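Local coordinates for CCHC-type domain-containing protein (Trypanosoma brucei brucei, PDB 7C45) that trims guide RNAs, probably as a metal-dependent 3'-5' exonuclease of the RNase D type that also carries two zinc-knuckle sites, at residues R17-H22 with F71-L76; T30-A35 with V60-D65; G55-V60 with S111-V116; I131-R136 with R250-G255. All coordinates share one frame; numbering follows the deposited sequence.

How the contacts relate
Starting from the N terminus, strand 16-19 enters contact 1 and helix 22-33 leads on to contact 2. Strand 57-64 then returns, meeting first the helix 104-114 side at residues 55-60 (contact 3) and next the end of helix 22-33 (contact 2). Contact 2 closes its loop first, within the larger loop that contact 1 completes at strand 70-74. Contact 3 opens before that strand and closes only at 111-116, so it crosses both; it shares Val60 with contact 2. These three join the mixed sheet of the exonuclease domain to itself and to its flanking helices. Contact 4 follows in series, about 39 Å from contact 1 between centres, tying helix 124-136 to the segment after helix 245-251.

Contact 1. Residues R17-H22 with F71-L76; sequences RVVDTH and FLFDVL
Val19 stands beside Phe73 on one face of a parallel strand pair, the two side chains pointing the same way, while it crosses Phe71 obliquely. Its two methyls divide the work: CG1, anti to the backbone N (chi1 177°), lies 3.6 Å from Phe73 CD1, and CG2 reaches to 3.8 Å from Phe71 CD1. A beta-branched valine suits this place because its two methyls can each meet a different ring. Helix 22-33 covers this face, with Leu25 and Ala28 against Phe73, and Phe83 meets the Phe73 ring edge-to-face. Val18 and Leu72 point to the other face; there CG2 of Val18 only loosely approaches CD1 of Leu72, whose side chain ends about 9 Å from a bound calcium ion.

The backbones zip edge strand 16-19 onto strand 70-74 of the RNase H-like sheet. Leu72 N donates to Arg17 O at 2.9 Å, Val19 N to Leu72 O at 2.7 Å and Asp74 N to Val19 O at 2.8 Å, all nearly straight, with each donor somewhat above the carbonyl plane.

Past the pairing, Asp20 CB rests 3.8 Å from Asp74 CB, and one water donates to OD2 of both. Asp74 is the N-cap of helix 75-78 and holds Thr77 and Arg178; Asp20 forms a salt bridge with Lys24. The carboxylates remain 4.9 Å apart from OD2 to OD2, so their repulsion is probably eased by the shared water and by the separate cation each one binds.

Contact 2. Residues T30-A35 with V60-D65; sequences TSLQGA and VQACSD
In this RNase H-like domain, helix 22-33 lies against one face of the mixed sheet, and its C-terminal end meets the last residues of strand 57-64. The strand makes its first touch at Ala62, whose CB points toward the helix and comes within 4.2 Å of Leu32 CD2. A residue this small leaves space beside it for larger neighbours of the same layer, among them Phe73, Ile38 and Leu40. The alternation of the strand turns Cys63 away to the opposite face.

Ser64 faces the helix again and is buried. Its CB is 3.7 Å from the same CD2 of Leu32, whose CG lies anti to the carbonyl carbon (chi1 -64°), sending the branched end inward toward the strand; Met87 and Leu90 of helix 80-92 enclose the leucine further. Ser64 CB also lies 3.5 Å from Ala35 CB, a close fit that the single methyl of alanine permits. The hydroxyl serves two partners: OG bonds with Ala66 N, and at 2.6 Å from OG a water joins it to Ser31 OG, 2.8 Å from that water. Serine suits a site where its CB joins the apolar layer and its hydroxyl is buried but satisfied by Ala66 N and the water.

Asp65 ends the walk, just beyond the strand. Its CG sits in the crowded position between the backbone N and the carbonyl carbon (chi1 61°), which folds the carboxylate back over the chain that follows the helix. There OD1 receives Arg36 N and Ser37 N while resting 3.3 Å from Ala35 CB.

Contact 3. Residues G55-V60 with S111-V116; sequences GRISLV and SCQLGV
The tight part of this contact is the amide of Gln113, which grips the backbone on both sides of Arg56. Its chain leaves helix 104-114 with CG anti to the carbonyl carbon and runs extended beyond it. OE1 accepts Ile57 N at 2.8 Å, the N-H meeting a lone pair in the carbonyl plane, and NE2 donates to Gly55 O at 3.0 Å from above that carbonyl's plane. Two bonds in opposite senses fix the rotation of the amide, and glutamine has both the length and the donor-acceptor pair required. Ile57 lies across it, with CG1 3.3 Å from OE1. Here the helix end secures the beginning of strand 57-64, just ahead of a classic beta bulge in which Ser58 and Leu59 both face Glu43, a ligand of the bound calcium.

Packing loosens toward Leu114: its CG is 4.0 Å from Ile57 CD1, and it also packs on Pro80, Phe83 and Val84 of helix 80-92. On the solvent side Arg56 starts away from 111-116, its chain extended, and no side-chain atom comes nearer than CG, 4.5 Å from Gln113 OE1, with Phe45 and Leu76 beside it.

Contact 4. Residues I131-R136 with R250-G255; sequences IQWKLR and RYIGPG
Trp133 sets its CG anti to the backbone N (chi1 173°), and chi2 of -103° turns the indole so that its N-H edge meets the turn after helix 245-251. NE1 donates to Gly253 O at 2.9 Å, almost straight (168°), with the oxygen in the ring plane. Ile252, its CG2 anti to the backbone N, brings that methyl to 4.2 Å from Trp133 CD1 at the same edge. Gly255 passes over a face instead: its CA stands 3.8 Å from the centroid of the five-membered ring, a CH-pi contact, and also 3.3 Å from Trp133 O. Glycine suits this spot because the backbone itself can lie on the indole, where a side chain would run into Trp133 CZ2; at Gly253, with positive phi just after the helix, one would jam against Ile252 O and Pro254 CD.

Nearby, a water donates to both Lys134 O and Pro254 O. Arg136 NH2 bonds to Gln132 OE1, while NH1 reaches Gly265 O and the side chain packs on an RNA sugar. The buried indole has its N-H satisfied, and this bond together with the Gly255 face contact fastens the start of the connection to the first zinc knuckle onto helix 124-136 of the exonuclease domain.

Contact 1. Residues R17-H22 with F71-L76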
loop_
_atom_site.group_PDB
_atom_site.type_symbol
_atom_site.label_atom_id
_atom_site.label_comp_id
_atom_site.label_asym_id
_atom_site.label_seq_id
_atom_site.Cartn_x
_atom_site.Cartn_y
_atom_site.Cartn_z
ATOM N N ARG A 17 3.156 13.646 13.237
ATOM C CA ARG A 17 2.465 14.593 14.103
ATOM C C ARG A 17 1.153 13.961 14.531
ATOM O O ARG A 17 0.314 13.683 13.678
ATOM C CB ARG A 17 2.189 15.900 13.376
ATOM C CG ARG A 17 1.729 17.016 14.263
ATOM C CD ARG A 17 2.183 18.317 13.631
ATOM N NE ARG A 17 3.622 18.271 13.431
ATOM C CZ ARG A 17 4.276 18.944 12.491
ATOM N NH1 ARG A 17 5.598 18.823 12.399
ATOM N NH2 ARG A 17 3.614 19.718 11.631
ATOM N N VAL A 18 0.987 13.745 15.838
ATOM C CA VAL A 18 -0.245 13.155 16.357
ATOM C C VAL A 18 -1.366 14.180 16.286
ATOM O O VAL A 18 -1.228 15.305 16.776
ATOM C CB VAL A 18 -0.052 12.672 17.802
ATOM C CG1 VAL A 18 -1.393 12.178 18.374
ATOM C CG2 VAL A 18 0.997 11.593 17.869
ATOM N N VAL A 19 -2.480 13.798 15.699
ATOM C CA VAL A 19 -3.627 14.686 15.566
ATOM C C VAL A 19 -4.699 14.152 16.511
ATOM O O VAL A 19 -5.421 13.205 16.184
ATOM C CB VAL A 19 -4.112 14.780 14.112
ATOM C CG1 VAL A 19 -5.354 15.658 14.005
ATOM C CG2 VAL A 19 -2.978 15.352 13.238
ATOM N N ASP A 20 -4.794 14.745 17.706
ATOM C CA ASP A 20 -5.655 14.176 18.730
ATOM C C ASP A 20 -6.501 15.221 19.449
ATOM O O ASP A 20 -7.140 14.891 20.450
ATOM C CB ASP A 20 -4.830 13.371 19.729
ATOM C CG ASP A 20 -3.751 14.184 20.409
ATOM O OD1 ASP A 20 -3.495 15.353 20.032
ATOM O OD2 ASP A 20 -3.129 13.614 21.314
ATOM N N THR A 21 -6.538 16.454 18.947
ATOM C CA THR A 21 -7.460 17.466 19.420
ATOM C C THR A 21 -8.171 18.092 18.228
ATOM O O THR A 21 -7.721 18.018 17.083
ATOM C CB THR A 21 -6.755 18.570 20.223
ATOM O OG1 THR A 21 -5.926 19.338 19.345
ATOM C CG2 THR A 21 -5.875 17.957 21.305
ATOM N N HIS A 22 -9.301 18.733 18.525
ATOM C CA HIS A 22 -10.047 19.429 17.489
ATOM C C HIS A 22 -9.195 20.511 16.829
ATOM O O HIS A 22 -9.222 20.662 15.604
ATOM C CB HIS A 22 -11.328 20.017 18.093
ATOM C CG HIS A 22 -12.246 20.636 17.086
ATOM N ND1 HIS A 22 -12.891 19.901 16.115
ATOM C CD2 HIS A 22 -12.631 21.921 16.902
ATOM C CE1 HIS A 22 -13.631 20.705 15.374
ATOM N NE2 HIS A 22 -13.492 21.936 15.831
ATOM N N PHE A 71 0.587 12.784 9.212
ATOM C CA PHE A 71 -0.440 13.035 10.223
ATOM C C PHE A 71 -0.892 11.696 10.779
ATOM O O PHE A 71 -1.224 10.796 10.011
ATOM C CB PHE A 71 -1.633 13.782 9.636
ATOM C CG PHE A 71 -1.338 15.214 9.222
ATOM C CD1 PHE A 71 -0.919 16.144 10.152
ATOM C CD2 PHE A 71 -1.550 15.621 7.899
ATOM C CE1 PHE A 71 -0.680 17.455 9.778
ATOM C CE2 PHE A 71 -1.307 16.925 7.505
ATOM C CZ PHE A 71 -0.884 17.848 8.442
ATOM N N LEU A 72 -0.900 11.560 12.101
ATOM C CA LEU A 72 -1.457 10.375 12.743
ATOM C C LEU A 72 -2.767 10.805 13.389
ATOM O O LEU A 72 -2.766 11.410 14.463
ATOM C CB LEU A 72 -0.503 9.781 13.768
ATOM C CG LEU A 72 0.883 9.419 13.237
ATOM C CD1 LEU A 72 1.755 8.980 14.383
ATOM C CD2 LEU A 72 0.754 8.311 12.190
ATOM N N PHE A 73 -3.874 10.509 12.731
ATOM C CA PHE A 73 -5.169 10.922 13.249
ATOM C C PHE A 73 -5.579 9.952 14.341
ATOM O O PHE A 73 -5.783 8.769 14.074
ATOM C CB PHE A 73 -6.217 10.950 12.147
ATOM C CG PHE A 73 -6.021 12.057 11.159
ATOM C CD1 PHE A 73 -6.433 13.343 11.464
ATOM C CD2 PHE A 73 -5.430 11.815 9.931
ATOM C CE1 PHE A 73 -6.263 14.370 10.563
ATOM C CE2 PHE A 73 -5.268 12.842 9.008
ATOM C CZ PHE A 73 -5.695 14.117 9.325
ATOM N N ASP A 74 -5.692 10.450 15.573
ATOM C CA ASP A 74 -6.116 9.604 16.685
ATOM C C ASP A 74 -7.645 9.585 16.688
ATOM O O ASP A 74 -8.317 10.345 17.391
ATOM C CB ASP A 74 -5.529 10.107 17.997
ATOM C CG ASP A 74 -5.844 9.191 19.163
ATOM O OD1 ASP A 74 -6.702 8.313 19.014
ATOM O OD2 ASP A 74 -5.248 9.366 20.238
ATOM N N VAL A 75 -8.202 8.704 15.849
ATOM C CA VAL A 75 -9.657 8.596 15.740
ATOM C C VAL A 75 -10.264 8.107 17.060
ATOM O O VAL A 75 -11.357 8.532 17.444
ATOM C CB VAL A 75 -10.007 7.679 14.539
ATOM C CG1 VAL A 75 -11.519 7.425 14.441
ATOM C CG2 VAL A 75 -9.509 8.295 13.247
ATOM N N LEU A 76 -9.575 7.220 17.775
ATOM C CA LEU A 76 -10.101 6.738 19.058
ATOM C C LEU A 76 -10.309 7.899 20.022
ATOM O O LEU A 76 -11.362 8.009 20.661
ATOM C CB LEU A 76 -9.155 5.699 19.662
ATOM C CG LEU A 76 -9.548 5.024 20.970
ATOM C CD1 LEU A 76 -10.797 4.183 20.748
ATOM C CD2 LEU A 76 -8.377 4.212 21.547
HETATM O O HOH W 1 -3.154 10.584 21.424
#

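Contact 2. Residues T30-A35 with V60-D65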
loop_
_atom_site.group_PDB
_atom_site.type_symbol
_atom_site.label_atom_id
_atom_site.label_comp_id
_atom_site.label_asym_id
_atom_site.label_seq_id
_atom_site.Cartn_x
_atom_site.Cartn_y
_atom_site.Cartn_z
ATOM N N THR A 30 -6.932 21.387 6.811
ATOM C CA THR A 30 -6.541 22.466 5.901
ATOM C C THR A 30 -5.305 22.089 5.075
ATOM O O THR A 30 -5.244 22.381 3.879
ATOM C CB THR A 30 -6.299 23.760 6.670
ATOM O OG1 THR A 30 -7.463 24.100 7.413
ATOM C CG2 THR A 30 -5.990 24.888 5.708
ATOM N N SER A 31 -4.319 21.427 5.680
ATOM C CA SER A 31 -3.146 21.002 4.909
ATOM C C SER A 31 -3.527 20.012 3.819
ATOM O O SER A 31 -3.189 20.192 2.643
ATOM C CB SER A 31 -2.113 20.378 5.830
ATOM O OG SER A 31 -1.044 19.838 5.075
ATOM N N LEU A 32 -4.245 18.955 4.193
ATOM C CA LEU A 32 -4.590 17.937 3.212
ATOM C C LEU A 32 -5.496 18.491 2.127
ATOM O O LEU A 32 -5.490 17.983 1.002
ATOM C CB LEU A 32 -5.265 16.754 3.902
ATOM C CG LEU A 32 -4.433 15.990 4.894
ATOM C CD1 LEU A 32 -5.344 15.041 5.677
ATOM C CD2 LEU A 32 -3.306 15.235 4.197
ATOM N N GLN A 33 -6.269 19.538 2.438
ATOM C CA GLN A 33 -7.132 20.156 1.435
ATOM C C GLN A 33 -6.361 20.708 0.249
ATOM O O GLN A 33 -6.925 20.838 -0.845
ATOM C CB GLN A 33 -7.951 21.275 2.063
ATOM C CG GLN A 33 -9.177 20.751 2.728
ATOM C CD GLN A 33 -9.976 21.824 3.407
ATOM O OE1 GLN A 33 -9.474 22.896 3.716
ATOM N NE2 GLN A 33 -11.239 21.526 3.663
ATOM N N GLY A 34 -5.107 21.087 0.440
ATOM C CA GLY A 34 -4.276 21.548 -0.656
ATOM C C GLY A 34 -3.471 20.473 -1.362
ATOM O O GLY A 34 -2.603 20.795 -2.172
ATOM N N ALA A 35 -3.717 19.200 -1.075
ATOM C CA ALA A 35 -2.936 18.145 -1.705
ATOM C C ALA A 35 -3.513 17.747 -3.059
ATOM O O ALA A 35 -4.700 17.924 -3.349
ATOM C CB ALA A 35 -2.882 16.899 -0.817
ATOM N N VAL A 60 -5.911 6.735 11.796
ATOM C CA VAL A 60 -5.851 6.882 10.344
ATOM C C VAL A 60 -4.630 7.737 10.041
ATOM O O VAL A 60 -4.449 8.787 10.661
ATOM C CB VAL A 60 -7.126 7.518 9.768
ATOM C CG1 VAL A 60 -6.949 7.800 8.262
ATOM C CG2 VAL A 60 -8.333 6.622 10.049
ATOM N N GLN A 61 -3.756 7.251 9.161
ATOM C CA GLN A 61 -2.495 7.927 8.879
ATOM C C GLN A 61 -2.535 8.536 7.484
ATOM O O GLN A 61 -3.121 7.963 6.572
ATOM C CB GLN A 61 -1.321 6.960 9.014
ATOM C CG GLN A 61 -1.304 6.271 10.380
ATOM C CD GLN A 61 -1.985 4.923 10.353
ATOM O OE1 GLN A 61 -3.199 4.814 10.541
ATOM N NE2 GLN A 61 -1.214 3.887 10.099
ATOM N N ALA A 62 -1.949 9.728 7.332
ATOM C CA ALA A 62 -2.012 10.424 6.053
ATOM C C ALA A 62 -0.694 11.128 5.779
ATOM O O ALA A 62 -0.106 11.745 6.671
ATOM C CB ALA A 62 -3.133 11.456 6.003
ATOM N N CYS A 63 -0.262 11.067 4.533
ATOM C CA CYS A 63 0.945 11.777 4.123
ATOM C C CYS A 63 0.707 12.261 2.706
ATOM O O CYS A 63 0.452 11.437 1.825
ATOM C CB CYS A 63 2.155 10.859 4.205
ATOM S SG CYS A 63 3.732 11.703 3.878
ATOM N N SER A 64 0.756 13.580 2.498
ATOM C CA SER A 64 0.377 14.176 1.225
ATOM C C SER A 64 1.539 14.954 0.621
ATOM O O SER A 64 2.560 15.196 1.259
ATOM C CB SER A 64 -0.834 15.098 1.383
ATOM O OG SER A 64 -0.425 16.439 1.611
ATOM N N ASP A 65 1.363 15.337 -0.637
ATOM C CA ASP A 65 2.341 16.192 -1.299
ATOM C C ASP A 65 2.236 17.657 -0.872
ATOM O O ASP A 65 3.020 18.473 -1.352
ATOM C CB ASP A 65 2.194 16.067 -2.818
ATOM C CG ASP A 65 0.823 16.505 -3.308
ATOM O OD1 ASP A 65 -0.150 16.393 -2.556
ATOM O OD2 ASP A 65 0.722 16.985 -4.454
HETATM O O HOH W 2 -0.580 17.301 4.107
#

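Contact 3. Residues G55-V60 with S111-V116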
loop_
_atom_site.group_PDB
_atom_site.type_symbol
_atom_site.label_atom_id
_atom_site.label_comp_id
_atom_site.label_asym_id
_atom_site.label_seq_id
_atom_site.Cartn_x
_atom_site.Cartn_y
_atom_site.Cartn_z
ATOM N N GLY A 55 -10.584 -4.493 13.152
ATOM C CA GLY A 55 -11.180 -4.098 14.413
ATOM C C GLY A 55 -11.433 -2.590 14.481
ATOM O O GLY A 55 -11.365 -1.865 13.493
ATOM N N ARG A 56 -11.752 -2.133 15.687
ATOM C CA ARG A 56 -12.103 -0.728 15.891
ATOM C C ARG A 56 -10.969 0.165 15.410
ATOM O O ARG A 56 -9.815 -0.059 15.754
ATOM C CB ARG A 56 -12.366 -0.482 17.370
ATOM C CG ARG A 56 -12.843 0.907 17.700
ATOM C CD ARG A 56 -13.181 0.935 19.188
ATOM N NE ARG A 56 -13.609 2.237 19.661
ATOM C CZ ARG A 56 -14.036 2.462 20.892
ATOM N NH1 ARG A 56 -14.101 1.456 21.767
ATOM N NH2 ARG A 56 -14.410 3.683 21.245
ATOM N N ILE A 57 -11.289 1.153 14.577
ATOM C CA ILE A 57 -10.244 2.037 14.072
ATOM C C ILE A 57 -9.580 2.765 15.231
ATOM O O ILE A 57 -10.254 3.336 16.093
ATOM C CB ILE A 57 -10.814 3.040 13.066
ATOM C CG1 ILE A 57 -11.167 2.338 11.752
ATOM C CG2 ILE A 57 -9.809 4.141 12.833
ATOM C CD1 ILE A 57 -11.905 3.217 10.792
ATOM N N SER A 58 -8.248 2.738 15.254
ATOM C CA SER A 58 -7.471 3.456 16.257
ATOM C C SER A 58 -6.837 4.708 15.656
ATOM O O SER A 58 -7.070 5.825 16.125
ATOM C CB SER A 58 -6.398 2.538 16.841
ATOM O OG SER A 58 -5.608 3.205 17.804
ATOM N N LEU A 59 -6.045 4.521 14.609
ATOM C CA LEU A 59 -5.377 5.592 13.878
ATOM C C LEU A 59 -5.776 5.557 12.408
ATOM O O LEU A 59 -5.975 4.484 11.840
ATOM C CB LEU A 59 -3.849 5.452 13.975
ATOM C CG LEU A 59 -3.214 5.474 15.364
ATOM C CD1 LEU A 59 -1.706 5.206 15.295
ATOM C CD2 LEU A 59 -3.527 6.822 16.076
ATOM N N VAL A 60 -5.911 6.735 11.796
ATOM C CA VAL A 60 -5.851 6.882 10.344
ATOM C C VAL A 60 -4.630 7.737 10.041
ATOM O O VAL A 60 -4.449 8.787 10.661
ATOM C CB VAL A 60 -7.126 7.518 9.768
ATOM C CG1 VAL A 60 -6.949 7.800 8.262
ATOM C CG2 VAL A 60 -8.333 6.622 10.049
ATOM N N SER A 111 -16.030 2.565 5.434
ATOM C CA SER A 111 -17.459 2.578 5.141
ATOM C C SER A 111 -18.271 2.105 6.343
ATOM O O SER A 111 -19.235 2.762 6.742
ATOM C CB SER A 111 -17.755 1.715 3.910
ATOM O OG SER A 111 -19.155 1.658 3.663
ATOM N N CYS A 112 -17.884 0.977 6.933
ATOM C CA CYS A 112 -18.631 0.398 8.049
ATOM C C CYS A 112 -18.567 1.271 9.284
ATOM O O CYS A 112 -19.587 1.505 9.943
ATOM C CB CYS A 112 -18.077 -0.971 8.402
ATOM S SG CYS A 112 -18.515 -2.230 7.238
ATOM N N GLN A 113 -17.366 1.702 9.645
ATOM C CA GLN A 113 -17.158 2.405 10.900
ATOM C C GLN A 113 -17.346 3.904 10.776
ATOM O O GLN A 113 -17.876 4.526 11.703
ATOM C CB GLN A 113 -15.771 2.090 11.446
ATOM C CG GLN A 113 -15.604 0.630 11.798
ATOM C CD GLN A 113 -14.269 0.356 12.414
ATOM O OE1 GLN A 113 -13.819 1.068 13.323
ATOM N NE2 GLN A 113 -13.602 -0.658 11.909
ATOM N N LEU A 114 -16.967 4.507 9.645
ATOM C CA LEU A 114 -17.026 5.954 9.529
ATOM C C LEU A 114 -18.132 6.437 8.613
ATOM O O LEU A 114 -18.453 7.630 8.644
ATOM C CB LEU A 114 -15.674 6.510 9.032
ATOM C CG LEU A 114 -14.442 6.174 9.882
ATOM C CD1 LEU A 114 -13.198 6.915 9.421
ATOM C CD2 LEU A 114 -14.718 6.442 11.355
ATOM N N GLY A 115 -18.733 5.543 7.823
ATOM C CA GLY A 115 -19.738 5.934 6.857
ATOM C C GLY A 115 -19.202 6.738 5.696
ATOM O O GLY A 115 -19.925 7.540 5.119
ATOM N N VAL A 116 -17.942 6.540 5.340
ATOM C CA VAL A 116 -17.288 7.292 4.283
ATOM C C VAL A 116 -16.840 6.316 3.205
ATOM O O VAL A 116 -16.353 5.224 3.504
ATOM C CB VAL A 116 -16.104 8.112 4.835
ATOM C CG1 VAL A 116 -16.602 9.203 5.781
ATOM C CG2 VAL A 116 -15.153 7.226 5.571
#

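Contact 4. Residues I131-R136 with R250-G255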
loop_
_atom_site.group_PDB
_atom_site.type_symbol
_atom_site.label_atom_id
_atom_site.label_comp_id
_atom_site.label_asym_id
_atom_site.label_seq_id
_atom_site.Cartn_x
_atom_site.Cartn_y
_atom_site.Cartn_z
ATOM N N ILE A 131 1.289 -4.852 -12.999
ATOM C CA ILE A 131 2.530 -4.917 -13.769
ATOM C C ILE A 131 2.969 -6.365 -13.923
ATOM O O ILE A 131 3.282 -6.824 -15.028
ATOM C CB ILE A 131 3.613 -4.060 -13.094
ATOM C CG1 ILE A 131 3.241 -2.573 -13.208
ATOM C CG2 ILE A 131 5.013 -4.337 -13.683
ATOM C CD1 ILE A 131 4.114 -1.647 -12.382
ATOM N N GLN A 132 2.985 -7.114 -12.815
ATOM C CA GLN A 132 3.338 -8.532 -12.905
ATOM C C GLN A 132 2.365 -9.304 -13.773
ATOM O O GLN A 132 2.763 -10.268 -14.434
ATOM C CB GLN A 132 3.383 -9.183 -11.522
ATOM C CG GLN A 132 4.188 -8.394 -10.548
ATOM C CD GLN A 132 5.508 -7.962 -11.116
ATOM O OE1 GLN A 132 6.273 -8.768 -11.665
ATOM N NE2 GLN A 132 5.784 -6.691 -11.007
ATOM N N TRP A 133 1.092 -8.928 -13.751
ATOM C CA TRP A 133 0.110 -9.575 -14.603
ATOM C C TRP A 133 0.408 -9.316 -16.074
ATOM O O TRP A 133 0.426 -10.250 -16.882
ATOM C CB TRP A 133 -1.295 -9.082 -14.250
ATOM C CG TRP A 133 -2.334 -9.578 -15.191
ATOM C CD1 TRP A 133 -2.940 -8.892 -16.211
ATOM C CD2 TRP A 133 -2.845 -10.901 -15.237
ATOM N NE1 TRP A 133 -3.828 -9.715 -16.863
ATOM C CE2 TRP A 133 -3.784 -10.948 -16.289
ATOM C CE3 TRP A 133 -2.615 -12.040 -14.480
ATOM C CZ2 TRP A 133 -4.483 -12.107 -16.596
ATOM C CZ3 TRP A 133 -3.312 -13.175 -14.782
ATOM C CH2 TRP A 133 -4.224 -13.209 -15.840
ATOM N N LYS A 134 0.602 -8.046 -16.448
ATOM C CA LYS A 134 0.853 -7.713 -17.847
ATOM C C LYS A 134 2.118 -8.392 -18.369
ATOM O O LYS A 134 2.156 -8.846 -19.515
ATOM C CB LYS A 134 0.970 -6.199 -18.026
ATOM C CG LYS A 134 1.317 -5.774 -19.427
ATOM C CD LYS A 134 1.097 -4.300 -19.617
ATOM C CE LYS A 134 1.342 -3.904 -21.058
ATOM N NZ LYS A 134 0.173 -4.354 -21.857
ATOM N N LEU A 135 3.160 -8.461 -17.548
ATOM C CA LEU A 135 4.423 -9.036 -17.990
ATOM C C LEU A 135 4.471 -10.558 -17.861
ATOM O O LEU A 135 5.155 -11.205 -18.648
ATOM C CB LEU A 135 5.589 -8.448 -17.197
ATOM C CG LEU A 135 5.792 -6.944 -17.318
ATOM C CD1 LEU A 135 6.879 -6.451 -16.394
ATOM C CD2 LEU A 135 6.083 -6.568 -18.746
ATOM N N ARG A 136 3.797 -11.144 -16.865
ATOM C CA ARG A 136 4.042 -12.540 -16.512
ATOM C C ARG A 136 2.795 -13.359 -16.197
ATOM O O ARG A 136 2.930 -14.558 -15.920
ATOM C CB ARG A 136 4.979 -12.628 -15.298
ATOM C CG ARG A 136 6.254 -11.849 -15.401
ATOM C CD ARG A 136 6.735 -11.489 -14.022
ATOM N NE ARG A 136 6.714 -12.641 -13.153
ATOM C CZ ARG A 136 6.897 -12.593 -11.837
ATOM N NH1 ARG A 136 6.878 -13.714 -11.131
ATOM N NH2 ARG A 136 7.080 -11.435 -11.217
ATOM N N ARG A 250 -10.084 -7.748 -17.343
ATOM C CA ARG A 250 -10.999 -6.692 -17.761
ATOM C C ARG A 250 -10.329 -5.320 -17.765
ATOM O O ARG A 250 -10.419 -4.576 -18.748
ATOM C CB ARG A 250 -12.218 -6.684 -16.845
ATOM C CG ARG A 250 -13.114 -5.487 -17.015
ATOM C CD ARG A 250 -14.301 -5.657 -16.079
ATOM N NE ARG A 250 -15.203 -4.517 -16.104
ATOM C CZ ARG A 250 -16.266 -4.404 -15.320
ATOM N NH1 ARG A 250 -17.042 -3.333 -15.401
ATOM N NH2 ARG A 250 -16.541 -5.362 -14.444
ATOM N N TYR A 251 -9.661 -4.962 -16.674
ATOM C CA TYR A 251 -9.146 -3.607 -16.519
ATOM C C TYR A 251 -7.746 -3.419 -17.085
ATOM O O TYR A 251 -7.419 -2.318 -17.545
ATOM C CB TYR A 251 -9.153 -3.214 -15.034
ATOM C CG TYR A 251 -10.560 -3.051 -14.506
ATOM C CD1 TYR A 251 -11.219 -1.831 -14.607
ATOM C CD2 TYR A 251 -11.244 -4.118 -13.938
ATOM C CE1 TYR A 251 -12.516 -1.677 -14.160
ATOM C CE2 TYR A 251 -12.541 -3.966 -13.471
ATOM C CZ TYR A 251 -13.170 -2.746 -13.589
ATOM O OH TYR A 251 -14.461 -2.591 -13.148
ATOM N N ILE A 252 -6.912 -4.448 -17.046
ATOM C CA ILE A 252 -5.541 -4.354 -17.514
ATOM C C ILE A 252 -5.380 -4.965 -18.902
ATOM O O ILE A 252 -4.636 -4.442 -19.732
ATOM C CB ILE A 252 -4.584 -5.021 -16.500
ATOM C CG1 ILE A 252 -4.835 -4.503 -15.069
ATOM C CG2 ILE A 252 -3.150 -4.758 -16.883
ATOM C CD1 ILE A 252 -4.693 -3.002 -14.930
ATOM N N GLY A 253 -6.058 -6.077 -19.170
ATOM C CA GLY A 253 -5.894 -6.769 -20.431
ATOM C C GLY A 253 -5.337 -8.161 -20.224
ATOM O O GLY A 253 -5.259 -8.664 -19.097
ATOM N N PRO A 254 -4.933 -8.810 -21.317
ATOM C CA PRO A 254 -4.436 -10.184 -21.222
ATOM C C PRO A 254 -3.121 -10.234 -20.480
ATOM O O PRO A 254 -2.319 -9.305 -20.536
ATOM C CB PRO A 254 -4.248 -10.592 -22.689
ATOM C CG PRO A 254 -3.949 -9.321 -23.358
ATOM C CD PRO A 254 -4.827 -8.294 -22.691
ATOM N N GLY A 255 -2.914 -11.338 -19.771
ATOM C CA GLY A 255 -1.684 -11.526 -19.055
ATOM C C GLY A 255 -0.556 -11.943 -19.979
ATOM O O GLY A 255 -0.762 -12.550 -21.030
HETATM O O HOH W 3 0.136 -8.855 -21.352
#